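PDB 4BZP: bifunctional enzyme cysn/cysc from Mycobacterium tuberculosis, which phosphorylates adenylyl sulfate (APS) at the 3'-hydroxyl with ATP through its APS kinase domain, a step of sulfate activation in sulfur assimilation. Local coordinates for residues V38-N43 with L81-S86; L153-D158 with Q166-L171. One frame throughout, in Å; residues are numbered along the deposited sequence. Where two conformers were deposited one is given.

Overall arrangement
After strand 6-11 and helix 18-31, the chain reaches the outermost strand 36-38, and contact 1 sets the end of that strand and the start of helix 41-44 against residues 81-86, the end of strand 79-82 and the turn after it. The loop it closes is 37 residues long and contains helix 56-75. Strand 106-111 follows, and the chain finally forms the other outermost strand, 153-155, which contact 2 joins to the C-terminal helix 161-173 across only seven residues. The two contacts are in series, neither nested nor crossed. Both belong to one parallel sheet of order 2-3-1-4-5. The centres of contact 1 and contact 2 are about 17 Å apart.

Contact 1: residues V38-N43 with L81-S86; sequences VLDGDN and LVPAIS
Val38 lies obliquely across Leu81 on one face of the parallel sheet, its CG2 4.1 Å from Leu81 CD1. Its other methyl, CG1, is anti to the backbone N (chi1 176°) and meets Pro83 CD at 3.9 Å, the two side chains crossing at about a right angle. A branched valine thus serves two apolar neighbours at once. Between the backbones, Leu39 N donates to Leu81 O at 2.8 Å. Leu39 O in turn receives a CA-H...O contact from Val82 CA at 3.6 Å and lies 3.4 Å from Pro83 CD; proline, having no N-H, suits a place where the strand pairing ends. The Pro83 ring also crosses Asp40, whose OD2 is 3.8 Å from Pro83 CG. The other carboxylate oxygen, OD1, accepts from Asp42 N at 2.9 Å on its anti side, making Asp40 the N-cap of helix 41-44. Val82 continues the pairing to strand 6-11, while Pro83 touches the P-loop that binds ADP. Helix 18-31 packs on Val38 and Leu81, and helix 56-75 on Leu39, which also meets Leu72 of the second subunit.

Contact 2: residues L153-D158 with Q166-L171; sequences LRLTPD and QEVIDL. With EDO (1,2-ethanediol), chain G.
Leu153 projects from strand 153-155 toward helix 166-171 and, in the close-packed part of this contact, packs against two side chains, Leu171 and Val168. Its CB meets Leu171 CD2 at 3.9 Å, and its CD2 meets Val168 CG2 at 4.0 Å, the leucine and valine side chains crossing at about a right angle. Leu155 reaches the same valine methyl from further along the strand: chi1 -61° sets CG beside the backbone N, and from there CD1 lies 4.2 Å from Val168 CG2. Leucines give the strand enough length to fill a separation of 9.8 Å between the axes, whereas a single methyl of the compact valine, CG2, meets both of them. Strand and helix run almost exactly antiparallel, at 174°, as the chain turns back after the last strand of this P-loop kinase fold and its C-terminal helix packs on the face of the sheet at its outermost strand, beside helix 18-31. Val21 of that helix touches both Leu155 and Val168, extending the apolar layer inward.

Toward solvent the contact becomes polar and is bridged by water. Glu167 slides past Leu155 in the opposite direction, and its chain, extended beyond CG, carries the carboxylate to the ends of Leu153 and Leu155. In the conformer given, OE1 accepts from a water that also donates to Arg154 O at 2.7 Å, while OE2 accepts from a second water, whose oxygen accepts from Thr156 N, 2.9 Å away. Glutamate suits this margin because its CB and carboxylate carbon lie beside the Leu155 methyl CD2 while, in this conformer, each oxygen can hold a water against the strand backbone. Arg154 leaves the strand on the side away from the helix, and in the conformer given its NH1 forms a salt bridge with Asp112; Arg154 N donates to O1 of a 1,2-ethanediol, probably from the crystallisation liquor, at 2.9 Å.

Contact 1: residues V38-N43 with L81-S86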
ATOM      1  N   VAL A  38      -3.021  -8.151   8.762  1.00  7.42           N
ATOM      2  CA  VAL A  38      -2.782  -9.282   7.871  1.00  7.36           C
ATOM      3  C   VAL A  38      -2.931  -8.802   6.459  1.00  8.37           C
ATOM      4  O   VAL A  38      -4.030  -8.379   6.043  1.00  9.56           O
ATOM      5  CB  VAL A  38      -3.723 -10.480   8.144  1.00  6.98           C
ATOM      6  CG1 VAL A  38      -3.480 -11.581   7.119  1.00  7.34           C
ATOM      7  CG2 VAL A  38      -3.520 -10.984   9.556  1.00  7.28           C
ATOM      8  N   LEU A  39      -1.831  -8.800   5.722  1.00  8.62           N
ATOM      9  CA  LEU A  39      -1.756  -8.358   4.354  1.00  8.85           C
ATOM     10  C   LEU A  39      -1.745  -9.568   3.447  1.00 10.46           C
ATOM     11  O   LEU A  39      -0.729 -10.268   3.313  1.00 11.97           O
ATOM     12  CB  LEU A  39      -0.499  -7.503   4.190  1.00  8.41           C
ATOM     13  CG  LEU A  39      -0.284  -6.960   2.773  1.00  9.47           C
ATOM     14  CD1 LEU A  39      -1.332  -5.944   2.434  1.00 10.07           C
ATOM     15  CD2 LEU A  39       1.107  -6.379   2.645  1.00 10.29           C
ATOM     16  N   ASP A  40      -2.908  -9.815   2.869  1.00 14.67           N
ATOM     17  CA  ASP A  40      -3.098 -11.044   2.074  1.00 17.41           C
ATOM     18  C   ASP A  40      -3.268 -10.620   0.609  1.00 17.11           C
ATOM     19  O   ASP A  40      -4.151  -9.825   0.266  1.00 17.19           O
ATOM     20  CB  ASP A  40      -4.292 -11.844   2.601  1.00 22.05           C
ATOM     21  CG  ASP A  40      -4.377 -13.279   2.009  1.00 25.72           C
ATOM     22  OD1 ASP A  40      -4.136 -13.474   0.813  1.00 31.98           O
ATOM     23  OD2 ASP A  40      -4.690 -14.226   2.765  1.00 32.13           O
ATOM     24  N   GLY A  41      -2.382 -11.158  -0.203  1.00 17.13           N
ATOM     25  CA  GLY A  41      -2.396 -10.926  -1.653  1.00 17.97           C
ATOM     26  C   GLY A  41      -3.731 -11.252  -2.313  1.00 19.49           C
ATOM     27  O   GLY A  41      -4.120 -10.609  -3.294  1.00 18.92           O
ATOM     28  N   ASP A  42      -4.447 -12.252  -1.815  1.00 20.60           N
ATOM     29  CA  ASP A  42      -5.730 -12.589  -2.433  1.00 22.70           C
ATOM     30  C   ASP A  42      -6.681 -11.395  -2.349  1.00 23.23           C
ATOM     31  O   ASP A  42      -7.355 -11.076  -3.355  1.00 25.18           O
ATOM     32  CB  ASP A  42      -6.352 -13.842  -1.811  1.00 25.89           C
ATOM     33  CG  ASP A  42      -5.646 -15.125  -2.251  1.00 29.63           C
ATOM     34  OD1 ASP A  42      -4.776 -15.065  -3.146  1.00 34.53           O
ATOM     35  OD2 ASP A  42      -5.996 -16.217  -1.718  1.00 36.10           O
ATOM     36  N   ASN A  43      -6.666 -10.698  -1.205  1.00 20.94           N
ATOM     37  CA  ASN A  43      -7.431  -9.474  -0.985  1.00 22.96           C
ATOM     38  C   ASN A  43      -6.968  -8.339  -1.952  1.00 21.45           C
ATOM     39  O   ASN A  43      -7.777  -7.678  -2.586  1.00 26.02           O
ATOM     40  CB  ASN A  43      -7.311  -9.029   0.500  1.00 24.79           C
ATOM     41  CG  ASN A  43      -7.958 -10.028   1.487  1.00 27.58           C
ATOM     42  OD1 ASN A  43      -8.956 -10.655   1.165  1.00 31.18           O
ATOM     43  ND2 ASN A  43      -7.404 -10.144   2.696  1.00 25.47           N
ATOM     44  N   LEU A  81       1.645  -8.965   8.788  1.00  5.76           N
ATOM     45  CA  LEU A  81       1.692 -10.433   8.689  1.00  6.09           C
ATOM     46  C   LEU A  81       1.317 -10.792   7.282  1.00  5.76           C
ATOM     47  O   LEU A  81       0.196 -10.434   6.832  1.00  6.14           O
ATOM     48  CB  LEU A  81       0.712 -11.028   9.672  1.00  7.01           C
ATOM     49  CG  LEU A  81       1.027 -10.661  11.122  1.00  8.37           C
ATOM     50  CD1 LEU A  81      -0.200 -10.476  11.986  1.00  8.68           C
ATOM     51  CD2 LEU A  81       1.925 -11.723  11.737  1.00  9.21           C
ATOM     52  N   VAL A  82       2.205 -11.448   6.540  1.00  5.52           N
ATOM     53  CA  VAL A  82       1.991 -11.718   5.102  1.00  5.82           C
ATOM     54  C   VAL A  82       1.958 -13.211   4.889  1.00  6.16           C
ATOM     55  O   VAL A  82       3.013 -13.881   4.859  1.00  6.14           O
ATOM     56  CB  VAL A  82       3.109 -11.109   4.274  1.00  6.32           C
ATOM     57  CG1 VAL A  82       2.824 -11.315   2.781  1.00  6.95           C
ATOM     58  CG2 VAL A  82       3.276  -9.645   4.593  1.00  6.56           C
ATOM     59  N   PRO A  83       0.742 -13.777   4.707  1.00  6.08           N
ATOM     60  CA  PRO A  83       0.637 -15.222   4.543  1.00  6.56           C
ATOM     61  C   PRO A  83       0.639 -15.734   3.119  1.00  7.87           C
ATOM     62  O   PRO A  83      -0.208 -16.624   2.780  1.00 10.30           O
ATOM     63  CB  PRO A  83      -0.697 -15.512   5.194  1.00  6.87           C
ATOM     64  CG  PRO A  83      -1.520 -14.317   4.887  1.00  6.98           C
ATOM     65  CD  PRO A  83      -0.572 -13.165   4.988  1.00  6.82           C
ATOM     66  N   ALA A  84       1.675 -15.418   2.380  1.00  7.94           N
ATOM     67  CA  ALA A  84       1.791 -15.853   0.978  1.00  7.92           C
ATOM     68  C   ALA A  84       2.621 -17.112   0.874  1.00  7.52           C
ATOM     69  O   ALA A  84       3.495 -17.386   1.707  1.00  8.50           O
ATOM     70  CB  ALA A  84       2.372 -14.740   0.135  1.00 10.05           C
ATOM     71  N   ILE A  85       2.358 -17.902  -0.141  1.00  6.74           N
ATOM     72  CA  ILE A  85       3.082 -19.134  -0.351  1.00  6.31           C
ATOM     73  C   ILE A  85       4.559 -18.827  -0.525  1.00  6.68           C
ATOM     74  O   ILE A  85       5.411 -19.526   0.059  1.00  6.09           O
ATOM     75  CB  ILE A  85       2.539 -19.933  -1.526  1.00  6.18           C
ATOM     76  CG1 ILE A  85       1.159 -20.491  -1.163  1.00  6.38           C
ATOM     77  CG2 ILE A  85       3.462 -21.120  -1.917  1.00  6.43           C
ATOM     78  CD1 ILE A  85       0.444 -21.120  -2.314  1.00  7.05           C
ATOM     79  N   SER A  86       4.856 -17.823  -1.382  1.00  6.47           N
ATOM     80  CA  SER A  86       6.224 -17.352  -1.622  0.50  6.81           C
ATOM     81  C   SER A  86       7.127 -18.556  -1.945  1.00  6.64           C
ATOM     82  O   SER A  86       8.047 -18.851  -1.167  1.00  6.56           O
ATOM     83  CB  SER A  86       6.732 -16.612  -0.359  0.50  7.06           C
ATOM     84  OG  SER A  86       6.118 -15.340  -0.229  0.50  7.71           O
TER

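Contact 2: residues L153-D158 with Q166-L171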
ATOM      1  N   LEU A 153      12.199 -18.664  11.758  1.00  6.33           N
ATOM      2  CA  LEU A 153      11.408 -19.525  12.594  1.00  6.65           C
ATOM      3  C   LEU A 153      10.795 -20.588  11.716  1.00  6.82           C
ATOM      4  O   LEU A 153      10.316 -20.316  10.609  1.00  6.51           O
ATOM      5  CB  LEU A 153      10.305 -18.710  13.263  1.00  7.08           C
ATOM      6  CG  LEU A 153       9.317 -19.463  14.155  1.00  7.44           C
ATOM      7  CD1 LEU A 153      10.026 -20.110  15.348  1.00  8.73           C
ATOM      8  CD2 LEU A 153       8.230 -18.514  14.613  1.00  7.92           C
ATOM      9  N   ARG A 154      10.790 -21.823  12.166  1.00  7.70           N
ATOM     10  CA  ARG A 154      10.181 -22.935  11.469  0.50  8.63           C
ATOM     11  C   ARG A 154       9.031 -23.414  12.327  1.00  8.21           C
ATOM     12  O   ARG A 154       9.230 -23.820  13.471  1.00  9.88           O
ATOM     13  CB  ARG A 154      11.218 -24.056  11.261  0.50 10.23           C
ATOM     14  CG  ARG A 154      10.681 -25.272  10.492  0.50 11.98           C
ATOM     15  CD  ARG A 154      11.671 -26.438  10.337  0.50 13.59           C
ATOM     16  NE  ARG A 154      12.996 -25.938  10.022  0.50 13.26           N
ATOM     17  CZ  ARG A 154      13.484 -25.947   8.785  0.50 12.90           C
ATOM     18  NH1 ARG A 154      12.771 -26.448   7.799  0.50 13.79           N
ATOM     19  NH2 ARG A 154      14.682 -25.465   8.567  0.50 13.75           N
ATOM     20  N   LEU A 155       7.801 -23.350  11.827  1.00  6.48           N
ATOM     21  CA  LEU A 155       6.587 -23.808  12.498  1.00  6.20           C
ATOM     22  C   LEU A 155       6.262 -25.204  12.035  1.00  6.30           C
ATOM     23  O   LEU A 155       6.293 -25.467  10.837  1.00  6.71           O
ATOM     24  CB  LEU A 155       5.425 -22.892  12.211  1.00  6.22           C
ATOM     25  CG  LEU A 155       5.596 -21.430  12.670  1.00  6.15           C
ATOM     26  CD1 LEU A 155       4.414 -20.557  12.271  1.00  6.21           C
ATOM     27  CD2 LEU A 155       5.817 -21.352  14.183  1.00  6.40           C
ATOM     28  N   THR A 156       5.925 -26.102  12.953  1.00  6.36           N
ATOM     29  CA  THR A 156       5.737 -27.483  12.638  1.00  6.83           C
ATOM     30  C   THR A 156       4.330 -27.952  13.075  1.00  6.76           C
ATOM     31  O   THR A 156       3.781 -27.470  14.070  1.00  6.23           O
ATOM     32  CB  THR A 156       6.847 -28.341  13.284  1.00  7.01           C
ATOM     33  OG1 THR A 156       6.828 -28.105  14.658  1.00  7.53           O
ATOM     34  CG2 THR A 156       8.168 -27.988  12.700  1.00  8.40           C
ATOM     35  N   PRO A 157       3.774 -28.958  12.390  1.00  7.27           N
ATOM     36  CA  PRO A 157       2.354 -29.312  12.542  1.00  7.81           C
ATOM     37  C   PRO A 157       2.005 -30.022  13.846  1.00  7.56           C
ATOM     38  O   PRO A 157       0.859 -30.181  14.149  1.00  7.84           O
ATOM     39  CB  PRO A 157       2.083 -30.162  11.269  1.00  8.56           C
ATOM     40  CG  PRO A 157       3.371 -30.683  10.851  1.00  8.73           C
ATOM     41  CD  PRO A 157       4.360 -29.591  11.190  1.00  7.67           C
ATOM     42  N   ASP A 158       3.014 -30.453  14.612  1.00  6.63           N
ATOM     43  CA  ASP A 158       2.774 -31.003  15.947  1.00  6.84           C
ATOM     44  C   ASP A 158       2.302 -29.957  16.959  1.00  6.89           C
ATOM     45  O   ASP A 158       1.765 -30.311  17.993  1.00  8.78           O
ATOM     46  CB  ASP A 158       4.032 -31.731  16.483  1.00  6.94           C
ATOM     47  CG  ASP A 158       5.233 -30.835  16.570  1.00  7.19           C
ATOM     48  OD1 ASP A 158       5.694 -30.403  15.489  1.00  7.74           O
ATOM     49  OD2 ASP A 158       5.704 -30.508  17.682  1.00  8.17           O
ATOM     50  N   GLN A 166       1.918 -18.088  19.350  1.00  6.59           N
ATOM     51  CA  GLN A 166       2.754 -17.610  20.420  1.00  7.83           C
ATOM     52  C   GLN A 166       4.238 -17.671  20.073  1.00  7.91           C
ATOM     53  O   GLN A 166       5.011 -16.781  20.453  1.00  8.57           O
ATOM     54  CB  GLN A 166       2.423 -18.383  21.685  1.00  9.22           C
ATOM     55  CG  GLN A 166       3.192 -17.830  22.896  1.00 10.85           C
ATOM     56  CD  GLN A 166       2.811 -16.396  23.214  1.00 12.40           C
ATOM     57  OE1 GLN A 166       1.621 -16.059  23.289  1.00 16.18           O
ATOM     58  NE2 GLN A 166       3.793 -15.515  23.304  1.00 15.49           N
ATOM     59  N   GLU A 167       4.661 -18.667  19.297  1.00  7.12           N
ATOM     60  CA  GLU A 167       6.053 -18.711  18.867  0.50  7.41           C
ATOM     61  C   GLU A 167       6.413 -17.510  18.009  1.00  7.84           C
ATOM     62  O   GLU A 167       7.525 -16.987  18.093  1.00  7.53           O
ATOM     63  CB  GLU A 167       6.376 -19.958  18.098  0.50  7.67           C
ATOM     64  CG  GLU A 167       6.369 -21.233  18.879  0.50  7.60           C
ATOM     65  CD  GLU A 167       6.854 -22.326  17.983  0.50  7.97           C
ATOM     66  OE1 GLU A 167       8.036 -22.261  17.586  0.50  7.92           O
ATOM     67  OE2 GLU A 167       6.032 -23.188  17.632  0.50  8.27           O
ATOM     68  N   VAL A 168       5.490 -17.090  17.136  1.00  7.27           N
ATOM     69  CA  VAL A 168       5.730 -15.894  16.300  1.00  7.47           C
ATOM     70  C   VAL A 168       5.853 -14.663  17.192  1.00  8.41           C
ATOM     71  O   VAL A 168       6.774 -13.874  16.979  1.00  7.91           O
ATOM     72  CB  VAL A 168       4.605 -15.704  15.247  1.00  7.33           C
ATOM     73  CG1 VAL A 168       4.775 -14.373  14.498  1.00  8.23           C
ATOM     74  CG2 VAL A 168       4.634 -16.881  14.242  1.00  8.16           C
ATOM     75  N   ILE A 169       4.956 -14.529  18.178  1.00  8.94           N
ATOM     76  CA  ILE A 169       5.026 -13.369  19.080  1.00  9.50           C
ATOM     77  C   ILE A 169       6.326 -13.402  19.878  1.00 10.17           C
ATOM     78  O   ILE A 169       6.988 -12.377  19.994  1.00 10.30           O
ATOM     79  CB  ILE A 169       3.770 -13.359  19.934  1.00 10.67           C
ATOM     80  CG1 ILE A 169       2.584 -12.981  19.055  1.00 11.73           C
ATOM     81  CG2 ILE A 169       3.913 -12.367  21.093  1.00 12.14           C
ATOM     82  CD1 ILE A 169       1.259 -13.119  19.709  1.00 13.12           C
ATOM     83  N   ASP A 170       6.757 -14.579  20.301  1.00 10.18           N
ATOM     84  CA  ASP A 170       8.033 -14.708  21.053  1.00 11.41           C
ATOM     85  C   ASP A 170       9.180 -14.226  20.160  1.00 11.47           C
ATOM     86  O   ASP A 170      10.108 -13.520  20.591  1.00 12.45           O
ATOM     87  CB  ASP A 170       8.294 -16.139  21.527  1.00 12.55           C
ATOM     88  CG  ASP A 170       7.348 -16.611  22.682  1.00 13.95           C
ATOM     89  OD1 ASP A 170       6.680 -15.768  23.253  1.00 16.28           O
ATOM     90  OD2 ASP A 170       7.304 -17.827  22.868  1.00 20.94           O
ATOM     91  N   LEU A 171       9.140 -14.586  18.881  1.00  9.99           N
ATOM     92  CA  LEU A 171      10.193 -14.158  17.936  1.00  9.92           C
ATOM     93  C   LEU A 171      10.244 -12.655  17.850  1.00 11.15           C
ATOM     94  O   LEU A 171      11.344 -12.046  17.858  1.00 12.60           O
ATOM     95  CB  LEU A 171       9.914 -14.747  16.549  1.00 10.56           C
ATOM     96  CG  LEU A 171      10.883 -14.369  15.395  1.00 11.04           C
ATOM     97  CD1 LEU A 171      12.311 -14.851  15.618  1.00 12.58           C
ATOM     98  CD2 LEU A 171      10.299 -14.862  14.071  1.00 11.88           C
TER
HETATM   99  C1  EDO G1195      13.829 -22.782  13.653  1.00 27.08           C
HETATM  100  O1  EDO G1195      12.670 -22.349  14.325  1.00 18.67           O
HETATM  101  C2  EDO G1195      14.696 -21.662  13.153  1.00 28.55           C
HETATM  102  O2  EDO G1195      14.325 -21.450  11.811  1.00 34.06           O
HETATM  103  O   HOH W   1       9.292 -23.899  16.192  0.50 10.97           O
HETATM  104  O   HOH W   2       6.141 -24.892  15.630  1.00 11.64           O